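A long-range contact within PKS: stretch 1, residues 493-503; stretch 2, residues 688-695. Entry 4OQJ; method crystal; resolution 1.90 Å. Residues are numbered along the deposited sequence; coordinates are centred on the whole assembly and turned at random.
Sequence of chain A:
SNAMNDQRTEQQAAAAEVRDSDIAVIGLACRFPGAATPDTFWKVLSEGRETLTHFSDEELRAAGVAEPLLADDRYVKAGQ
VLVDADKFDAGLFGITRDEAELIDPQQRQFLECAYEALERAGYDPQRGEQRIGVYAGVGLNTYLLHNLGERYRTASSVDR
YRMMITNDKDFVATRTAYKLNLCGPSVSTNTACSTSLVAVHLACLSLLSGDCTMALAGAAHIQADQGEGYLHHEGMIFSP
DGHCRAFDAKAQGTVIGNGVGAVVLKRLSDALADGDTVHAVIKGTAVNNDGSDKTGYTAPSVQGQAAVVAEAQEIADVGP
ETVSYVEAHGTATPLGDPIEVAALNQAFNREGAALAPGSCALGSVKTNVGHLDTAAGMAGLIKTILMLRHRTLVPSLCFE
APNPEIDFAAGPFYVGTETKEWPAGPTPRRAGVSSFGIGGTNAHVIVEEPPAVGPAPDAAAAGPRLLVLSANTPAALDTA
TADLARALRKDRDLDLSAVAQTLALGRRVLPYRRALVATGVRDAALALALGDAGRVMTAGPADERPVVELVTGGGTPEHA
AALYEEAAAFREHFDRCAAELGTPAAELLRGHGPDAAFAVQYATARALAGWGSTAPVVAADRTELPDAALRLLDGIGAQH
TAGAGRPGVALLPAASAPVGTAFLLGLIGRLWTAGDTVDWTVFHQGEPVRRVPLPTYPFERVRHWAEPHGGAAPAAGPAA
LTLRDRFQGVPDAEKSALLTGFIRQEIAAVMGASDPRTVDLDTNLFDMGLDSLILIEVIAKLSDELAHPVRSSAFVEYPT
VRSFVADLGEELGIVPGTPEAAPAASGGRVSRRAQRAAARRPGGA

Stretch 1 (493-503) DLDLSAVAQTL
Stretch 2 688-695: PVRRVPLP

Stretch 1 enters as a loop and becomes helical from Leu496 onward, the helix continuing past Leu503; stretch 2 is extended without regular secondary structure (phi between -60 and -135, psi between 112 and 169) and passes across the helix rather than along it. Its CA-to-CB bonds alternate: Arg691 away, Val692 toward, Pro693 away, Leu694 toward. Register is set by CA pairs: Ala498 to Arg690 at 5.2 Å, Gln501 to Val689 at 6.5 Å, Thr502 to Arg691 at 5.1 Å. The two stretches together bury 494 Å², both sides summed.

Leu494 (-55/137; chi1 m, chi2 t) points toward stretch 2 two residues before the first helical residue, Leu496, its CD2 4.3 Å from Val692 CG2 and its CD1 4.5 Å from Leu694 CD2. Asp495, chi1 t, is the N-cap: its OD1 accepts from Ser497 N at 3.2 Å, satisfying an amide of the first turn. The helix then holds phi/psi near -62/-43, with Val499 N to Asp495 O at 3.1 Å and Leu503 N to Val499 O at 3.0 Å.

Ala498 faces the extended backbone of stretch 2 closely: its CB lies 3.4 Å from Arg690 O and 3.8 Å from Val692 CG1, so a small methyl suits the tight approach. Val499 (t) points its CA-to-CB bond away, yet its CG2 reaches within 4.2 Å of Leu694 CD2.

Gln501 (m, t, chi3 -21°) uses both ends of its amide on stretch 2 backbone. Gln501 OE1 accepts from Arg690 N at 2.9 Å and 168°, while Gln501 NE2 donates to Pro688 O at 3.1 Å and 153°. Thr502 (m) is also bifunctional: its OG1 donates to Ala498 O at 2.7 Å and accepts from Val692 N at 3.1 Å and 155°. Thr502 CG2 packs 3.8 Å from Leu694 CD1.

Leu503 (m, t) starts sideways, but its CG comes 3.9 Å from Leu694 CD1. Leu694 (m, t), with 83 Å² covered, thus packs against Leu494, Val499, Leu503 and the Thr502 methyl, alongside Val692 (m).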

# COMPACT_ATOMS: atom_id res chain seq x y z
N ASP A 493 -6.63 39.85 8.82
CA ASP A 493 -7.91 39.27 8.40
C ASP A 493 -8.27 37.99 9.17
O ASP A 493 -9.42 37.56 9.12
CB ASP A 493 -7.87 38.96 6.90
N LEU A 494 -7.30 37.40 9.86
CA LEU A 494 -7.57 36.21 10.67
C LEU A 494 -8.68 36.51 11.67
O LEU A 494 -8.71 37.59 12.27
CB LEU A 494 -6.31 35.75 11.43
CG LEU A 494 -5.29 34.90 10.68
CD1 LEU A 494 -4.02 34.73 11.51
CD2 LEU A 494 -5.87 33.54 10.33
N ASP A 495 -9.60 35.57 11.82
CA ASP A 495 -10.64 35.68 12.84
C ASP A 495 -10.09 35.20 14.18
O ASP A 495 -9.64 34.06 14.30
CB ASP A 495 -11.86 34.87 12.41
CG ASP A 495 -13.08 35.16 13.26
OD1 ASP A 495 -12.94 35.75 14.35
OD2 ASP A 495 -14.19 34.79 12.82
N LEU A 496 -10.14 36.04 15.21
CA LEU A 496 -9.62 35.67 16.53
C LEU A 496 -10.24 34.36 17.03
O LEU A 496 -9.58 33.55 17.69
CB LEU A 496 -9.89 36.78 17.54
CG LEU A 496 -9.28 36.54 18.92
CD1 LEU A 496 -7.76 36.53 18.84
CD2 LEU A 496 -9.78 37.57 19.93
N SER A 497 -11.52 34.17 16.71
CA SER A 497 -12.25 32.96 17.06
C SER A 497 -11.55 31.72 16.53
O SER A 497 -11.30 30.76 17.26
CB SER A 497 -13.66 33.03 16.50
OG SER A 497 -14.47 33.88 17.28
N ALA A 498 -11.26 31.76 15.24
CA ALA A 498 -10.64 30.62 14.57
C ALA A 498 -9.25 30.35 15.14
O ALA A 498 -8.85 29.19 15.30
CB ALA A 498 -10.55 30.89 13.07
N VAL A 499 -8.53 31.42 15.46
CA VAL A 499 -7.21 31.29 16.05
C VAL A 499 -7.33 30.59 17.41
O VAL A 499 -6.57 29.65 17.70
CB VAL A 499 -6.52 32.65 16.21
CG1 VAL A 499 -5.25 32.54 17.03
CG2 VAL A 499 -6.19 33.24 14.85
N ALA A 500 -8.29 31.03 18.22
CA ALA A 500 -8.49 30.46 19.55
C ALA A 500 -8.88 29.00 19.47
O ALA A 500 -8.36 28.18 20.21
CB ALA A 500 -9.54 31.24 20.33
N GLN A 501 -9.82 28.70 18.57
CA GLN A 501 -10.31 27.33 18.41
C GLN A 501 -9.21 26.40 17.93
O GLN A 501 -9.03 25.29 18.46
CB GLN A 501 -11.48 27.30 17.42
CG GLN A 501 -12.76 27.96 17.94
CD GLN A 501 -13.77 28.23 16.82
OE1 GLN A 501 -13.41 28.30 15.64
NE2 GLN A 501 -15.04 28.38 17.19
N THR A 502 -8.48 26.83 16.92
CA THR A 502 -7.43 26.01 16.34
C THR A 502 -6.38 25.69 17.41
O THR A 502 -5.93 24.56 17.54
CB THR A 502 -6.77 26.70 15.16
OG1 THR A 502 -7.78 26.96 14.17
CG2 THR A 502 -5.66 25.83 14.56
N LEU A 503 -6.01 26.70 18.19
CA LEU A 503 -4.99 26.53 19.21
C LEU A 503 -5.45 25.58 20.33
O LEU A 503 -4.64 24.82 20.86
CB LEU A 503 -4.62 27.88 19.80
CG LEU A 503 -3.78 28.83 18.93
CD1 LEU A 503 -3.70 30.19 19.60
CD2 LEU A 503 -2.38 28.28 18.69
N PRO A 688 -19.83 27.22 15.74
CA PRO A 688 -19.13 26.57 14.63
C PRO A 688 -17.62 26.78 14.74
O PRO A 688 -17.16 27.90 14.94
CB PRO A 688 -19.70 27.27 13.39
CG PRO A 688 -20.11 28.61 13.89
CD PRO A 688 -20.59 28.40 15.29
N VAL A 689 -16.88 25.69 14.64
CA VAL A 689 -15.43 25.73 14.70
C VAL A 689 -14.85 25.92 13.30
O VAL A 689 -15.33 25.30 12.35
CB VAL A 689 -14.87 24.44 15.34
CG1 VAL A 689 -13.36 24.38 15.24
CG2 VAL A 689 -15.34 24.32 16.78
N ARG A 690 -13.85 26.78 13.16
CA ARG A 690 -13.12 26.93 11.91
C ARG A 690 -11.63 26.74 12.16
O ARG A 690 -11.01 27.54 12.84
CB ARG A 690 -13.37 28.30 11.29
CG ARG A 690 -14.80 28.55 10.90
CD ARG A 690 -15.14 27.90 9.57
NE ARG A 690 -16.49 28.25 9.15
CZ ARG A 690 -17.60 27.66 9.59
NH1 ARG A 690 -18.78 28.06 9.14
NH2 ARG A 690 -17.53 26.67 10.47
N ARG A 691 -11.07 25.65 11.64
CA ARG A 691 -9.64 25.39 11.78
C ARG A 691 -8.85 26.14 10.71
O ARG A 691 -9.21 26.09 9.53
CB ARG A 691 -9.37 23.89 11.68
CG ARG A 691 -9.77 23.16 12.92
CD ARG A 691 -9.74 21.69 12.72
NE ARG A 691 -9.92 20.97 13.97
CZ ARG A 691 -11.09 20.77 14.56
NH1 ARG A 691 -12.21 21.24 14.02
NH2 ARG A 691 -11.14 20.09 15.69
N VAL A 692 -7.77 26.81 11.10
CA VAL A 692 -6.98 27.60 10.15
C VAL A 692 -5.49 27.35 10.33
O VAL A 692 -5.05 27.03 11.45
CB VAL A 692 -7.27 29.12 10.30
CG1 VAL A 692 -8.74 29.41 10.03
CG2 VAL A 692 -6.89 29.61 11.70
N PRO A 693 -4.71 27.52 9.26
CA PRO A 693 -3.25 27.36 9.37
C PRO A 693 -2.60 28.35 10.32
O PRO A 693 -2.76 29.55 10.15
CB PRO A 693 -2.76 27.59 7.93
CG PRO A 693 -3.93 27.34 7.07
CD PRO A 693 -5.12 27.79 7.87
N LEU A 694 -1.87 27.84 11.31
CA LEU A 694 -1.09 28.68 12.22
C LEU A 694 0.31 28.08 12.27
O LEU A 694 0.51 26.98 11.77
CB LEU A 694 -1.71 28.73 13.60
CG LEU A 694 -3.12 29.32 13.68
CD1 LEU A 694 -3.72 29.05 15.04
CD2 LEU A 694 -3.08 30.81 13.42
N PRO A 695 1.28 28.79 12.87
CA PRO A 695 2.63 28.22 12.85
C PRO A 695 2.68 26.87 13.55
O PRO A 695 1.84 26.61 14.41
CB PRO A 695 3.48 29.25 13.58
CG PRO A 695 2.74 30.56 13.36
CD PRO A 695 1.28 30.18 13.38